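Side-chain contacts in penicillin-binding protein activator LpoA (Escherichia coli, PDB 6DR3), which regulates peptidoglycan synthesis from the outer membrane, being essential for penicillin-binding protein 1A function and stimulating its transpeptidase activity in vitro: residues L163-N166 against I171-G174; L39-L44 against V77-A82. All coordinates share one frame; numbering follows the deposited sequence.

Contact 1 (L163-N166 against I171-G174)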
loop_
_atom_site.group_PDB
_atom_site.type_symbol
_atom_site.label_atom_id
_atom_site.label_comp_id
_atom_site.label_asym_id
_atom_site.label_seq_id
_atom_site.Cartn_x
_atom_site.Cartn_y
_atom_site.Cartn_z
ATOM N N LEU A 163 -18.557 -8.767 -10.470
ATOM C CA LEU A 163 -17.168 -9.080 -10.168
ATOM C C LEU A 163 -16.892 -10.560 -10.403
ATOM O O LEU A 163 -17.691 -11.426 -10.036
ATOM C CB LEU A 163 -16.840 -8.709 -8.722
ATOM C CG LEU A 163 -16.833 -7.217 -8.384
ATOM C CD1 LEU A 163 -16.634 -7.016 -6.888
ATOM C CD2 LEU A 163 -15.753 -6.485 -9.164
ATOM N N VAL A 164 -15.748 -10.844 -11.020
ATOM C CA VAL A 164 -15.317 -12.206 -11.318
ATOM C C VAL A 164 -13.965 -12.418 -10.651
ATOM O O VAL A 164 -12.990 -11.732 -10.984
ATOM C CB VAL A 164 -15.226 -12.460 -12.832
ATOM C CG1 VAL A 164 -15.057 -13.949 -13.113
ATOM C CG2 VAL A 164 -16.457 -11.912 -13.547
ATOM N N ILE A 165 -13.907 -13.359 -9.713
ATOM C CA ILE A 165 -12.691 -13.632 -8.961
ATOM C C ILE A 165 -12.172 -15.012 -9.340
ATOM O O ILE A 165 -12.895 -15.860 -9.872
ATOM C CB ILE A 165 -12.919 -13.524 -7.439
ATOM C CG1 ILE A 165 -13.927 -14.577 -6.959
ATOM C CG2 ILE A 165 -13.397 -12.119 -7.086
ATOM C CD1 ILE A 165 -14.076 -14.644 -5.450
ATOM N N ASN A 166 -10.893 -15.232 -9.057
ATOM C CA ASN A 166 -10.246 -16.504 -9.329
ATOM C C ASN A 166 -10.421 -17.453 -8.147
ATOM O O ASN A 166 -10.689 -17.038 -7.017
ATOM C CB ASN A 166 -8.762 -16.294 -9.629
ATOM C CG ASN A 166 -8.535 -15.419 -10.848
ATOM O OD1 ASN A 166 -9.232 -15.546 -11.855
ATOM N ND2 ASN A 166 -7.562 -14.519 -10.760
ATOM N N ILE A 171 -9.182 -14.700 0.156
ATOM C CA ILE A 171 -9.332 -13.489 0.956
ATOM C C ILE A 171 -10.323 -12.538 0.290
ATOM O O ILE A 171 -11.223 -11.995 0.942
ATOM C CB ILE A 171 -7.964 -12.823 1.192
ATOM C CG1 ILE A 171 -7.137 -13.677 2.163
ATOM C CG2 ILE A 171 -8.134 -11.394 1.734
ATOM C CD1 ILE A 171 -5.732 -13.158 2.431
ATOM N N LEU A 172 -10.176 -12.329 -1.020
ATOM C CA LEU A 172 -11.132 -11.495 -1.740
ATOM C C LEU A 172 -12.531 -12.088 -1.669
ATOM O O LEU A 172 -13.512 -11.361 -1.472
ATOM C CB LEU A 172 -10.689 -11.325 -3.194
ATOM C CG LEU A 172 -11.605 -10.485 -4.089
ATOM C CD1 LEU A 172 -11.801 -9.086 -3.524
ATOM C CD2 LEU A 172 -11.043 -10.420 -5.500
ATOM N N GLN A 173 -12.648 -13.410 -1.823
ATOM C CA GLN A 173 -13.950 -14.050 -1.686
ATOM C C GLN A 173 -14.549 -13.775 -0.313
ATOM O O GLN A 173 -15.746 -13.499 -0.194
ATOM C CB GLN A 173 -13.828 -15.556 -1.921
ATOM C CG GLN A 173 -15.169 -16.281 -1.937
ATOM C CD GLN A 173 -15.031 -17.788 -2.034
ATOM O OE1 GLN A 173 -13.973 -18.349 -1.748
ATOM N NE2 GLN A 173 -16.107 -18.452 -2.442
ATOM N N GLY A 174 -13.727 -13.848 0.736
ATOM C CA GLY A 174 -14.217 -13.537 2.069
ATOM C C GLY A 174 -14.675 -12.098 2.196
ATOM O O GLY A 174 -15.693 -11.815 2.831
#

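Contact 2 (L39-L44 against V77-A82)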
loop_
_atom_site.group_PDB
_atom_site.type_symbol
_atom_site.label_atom_id
_atom_site.label_comp_id
_atom_site.label_asym_id
_atom_site.label_seq_id
_atom_site.Cartn_x
_atom_site.Cartn_y
_atom_site.Cartn_z
ATOM N N LEU A 39 17.585 7.397 -0.094
ATOM C CA LEU A 39 16.665 7.561 1.026
ATOM C C LEU A 39 16.146 8.992 1.107
ATOM O O LEU A 39 14.964 9.214 1.396
ATOM C CB LEU A 39 17.357 7.158 2.327
ATOM C CG LEU A 39 17.466 5.647 2.540
ATOM C CD1 LEU A 39 18.592 5.304 3.506
ATOM C CD2 LEU A 39 16.141 5.106 3.054
ATOM N N ALA A 40 17.013 9.974 0.852
ATOM C CA ALA A 40 16.568 11.363 0.822
ATOM C C ALA A 40 15.469 11.561 -0.213
ATOM O O ALA A 40 14.468 12.233 0.055
ATOM C CB ALA A 40 17.750 12.287 0.528
ATOM N N ILE A 41 15.640 10.981 -1.402
ATOM C CA ILE A 41 14.605 11.062 -2.431
ATOM C C ILE A 41 13.297 10.483 -1.907
ATOM O O ILE A 41 12.226 11.083 -2.055
ATOM C CB ILE A 41 15.069 10.337 -3.709
ATOM C CG1 ILE A 41 16.335 10.991 -4.265
ATOM C CG2 ILE A 41 13.968 10.342 -4.771
ATOM C CD1 ILE A 41 17.079 10.129 -5.260
ATOM N N ARG A 42 13.369 9.303 -1.286
ATOM C CA ARG A 42 12.169 8.663 -0.754
ATOM C C ARG A 42 11.468 9.561 0.256
ATOM O O ARG A 42 10.238 9.707 0.222
ATOM C CB ARG A 42 12.541 7.323 -0.113
ATOM C CG ARG A 42 11.353 6.439 0.237
ATOM C CD ARG A 42 11.741 5.338 1.219
ATOM N NE ARG A 42 12.823 4.491 0.715
ATOM C CZ ARG A 42 13.245 3.378 1.312
ATOM N NH1 ARG A 42 12.680 2.966 2.441
ATOM N NH2 ARG A 42 14.232 2.671 0.778
ATOM N N ALA A 43 12.231 10.177 1.159
ATOM C CA ALA A 43 11.632 11.028 2.182
ATOM C C ALA A 43 11.109 12.331 1.586
ATOM O O ALA A 43 10.032 12.803 1.967
ATOM C CB ALA A 43 12.650 11.315 3.285
ATOM N N LEU A 44 11.858 12.929 0.655
ATOM C CA LEU A 44 11.399 14.163 0.021
ATOM C C LEU A 44 10.046 13.964 -0.654
ATOM O O LEU A 44 9.157 14.816 -0.542
ATOM C CB LEU A 44 12.434 14.654 -0.990
ATOM C CG LEU A 44 13.740 15.209 -0.411
ATOM C CD1 LEU A 44 14.786 15.383 -1.506
ATOM C CD2 LEU A 44 13.499 16.527 0.301
ATOM N N VAL A 77 8.459 5.766 -9.916
ATOM C CA VAL A 77 7.001 5.674 -9.874
ATOM C C VAL A 77 6.437 6.663 -8.863
ATOM O O VAL A 77 5.488 7.401 -9.152
ATOM C CB VAL A 77 6.563 4.233 -9.551
ATOM C CG1 VAL A 77 5.045 4.149 -9.410
ATOM C CG2 VAL A 77 7.057 3.272 -10.623
ATOM N N GLU A 78 7.006 6.681 -7.656
ATOM C CA GLU A 78 6.502 7.564 -6.611
ATOM C C GLU A 78 6.606 9.024 -7.029
ATOM O O GLU A 78 5.726 9.833 -6.714
ATOM C CB GLU A 78 7.265 7.312 -5.309
ATOM C CG GLU A 78 7.133 5.882 -4.800
ATOM C CD GLU A 78 7.900 5.635 -3.511
ATOM O OE1 GLU A 78 8.964 6.259 -3.318
ATOM O OE2 GLU A 78 7.437 4.815 -2.687
ATOM N N ILE A 79 7.672 9.381 -7.750
ATOM C CA ILE A 79 7.826 10.755 -8.221
ATOM C C ILE A 79 6.730 11.098 -9.225
ATOM O O ILE A 79 6.091 12.152 -9.134
ATOM C CB ILE A 79 9.234 10.961 -8.813
ATOM C CG1 ILE A 79 10.270 10.969 -7.685
ATOM C CG2 ILE A 79 9.313 12.264 -9.621
ATOM C CD1 ILE A 79 11.717 10.976 -8.155
ATOM N N LYS A 80 6.489 10.212 -10.193
ATOM C CA LYS A 80 5.475 10.495 -11.205
ATOM C C LYS A 80 4.087 10.598 -10.586
ATOM O O LYS A 80 3.262 11.408 -11.025
ATOM C CB LYS A 80 5.504 9.427 -12.296
ATOM C CG LYS A 80 6.700 9.562 -13.222
ATOM C CD LYS A 80 6.553 8.727 -14.478
ATOM C CE LYS A 80 7.763 8.895 -15.384
ATOM N NZ LYS A 80 7.947 10.311 -15.815
ATOM N N LEU A 81 3.804 9.785 -9.566
ATOM C CA LEU A 81 2.535 9.924 -8.859
ATOM C C LEU A 81 2.459 11.266 -8.141
ATOM O O LEU A 81 1.407 11.915 -8.130
ATOM C CB LEU A 81 2.351 8.770 -7.873
ATOM C CG LEU A 81 2.090 7.402 -8.512
ATOM C CD1 LEU A 81 2.201 6.296 -7.476
ATOM C CD2 LEU A 81 0.724 7.365 -9.183
ATOM N N ALA A 82 3.568 11.703 -7.539
ATOM C CA ALA A 82 3.594 13.013 -6.899
ATOM C C ALA A 82 3.384 14.129 -7.913
ATOM O O ALA A 82 2.777 15.156 -7.586
ATOM C CB ALA A 82 4.917 13.208 -6.158
HETATM O O HOH W 1 8.426 7.772 -1.061
#

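Contact 1 (L163-N166 against I171-G174)
I165 meets L172 and Q173 through carbon; no hydrogen bond crosses between the two segments. The contact packs a loop against the helix that follows it, in an all-helical domain with TPR-like motifs. The loop after helix 157-161 turns into helix 170-185, and I165 folds back onto the first turn of that helix. Its CG1 sits between the backbone N and the carbonyl carbon (chi1 63°). CG2 is thereby placed beside the backbone N, and the two branches reach different residues. CG2 goes to L172, whose side chain slants across that of I165. I165 CG2 lies 3.3 Å from L172 CD2, closer than two methyl carbons usually come, so the exact value is doubtful. The neighbouring pair I165 CG2 to L172 CG, at 3.9 Å, is ordinary. The longer branch continues extended through CG1 (chi2 173°) and ends on Q173. There the two side chains meet nearly at right angles, and the aliphatic base of Q173 does the touching. Around this, I165 and L163 also rest on L176 of the same helix, while I130 of helix 123-132 packs on L172. In the loop, the backbone N of N166 is hydrogen-bonded to OE1 of E169. I165 CD1 lies 3.7 Å from Q173 CB and 3.8 Å from Q173 CA.

Contact 2 (L39-L44 against V77-A82)
E78 leaves helix 66-82 toward R42 on helix 30-47. Its CB points at the other helix but meets none of its atoms. CG and CD carry the chain on in extended form (chi2 180°), which brings the carboxylate into the gap between the helices. E78 OE1 is 4.3 Å from R42 CG, so it passes the aliphatic part of the arginine and not its charge. The charged atoms stay apart, with R42 NE 5.9 Å from E78 OE1. A water bridges the gap instead. It donates to E78 OE1 at 2.8 Å and to the backbone O of R42 at 2.9 Å. This is helix-to-helix packing in a domain with TPR-like motifs. OE2, the other tip atom, forms a salt bridge with R108, which probably keeps the carboxylate ionised. The guanidinium of R42 is hydrogen-bonded through NH2 to the carbonyl O of M10, and L39 CD2 lies 3.8 Å above its plane, over the centre of the group. Beside this polar half, I41 and I79 make the apolar half. V54 and F57 of helix 50-58 pack on I79. I79 CD1 is 4.1 Å from I41 CG2.

Overall arrangement
Contact 1 and contact 2 are separate in space. Their centres are 32 Å apart and their nearest atoms about 21 Å apart, so the two do not touch. They lie on opposite sides of the centre of the chain. The centre of contact 1 is about 19 Å from the centre of the chain and that of contact 2 about 15 Å. They also follow in series, since 39-44 with 77-82 closes before 163-166 with 171-174 opens. Their reach differs: contact 1 ties a loop to the helix that comes next, whereas contact 2 joins two helices through segments 33 residues apart in sequence. Both are partly buried. Both belong to the amino-terminal domain of LpoA, which is mostly helix and has no strand.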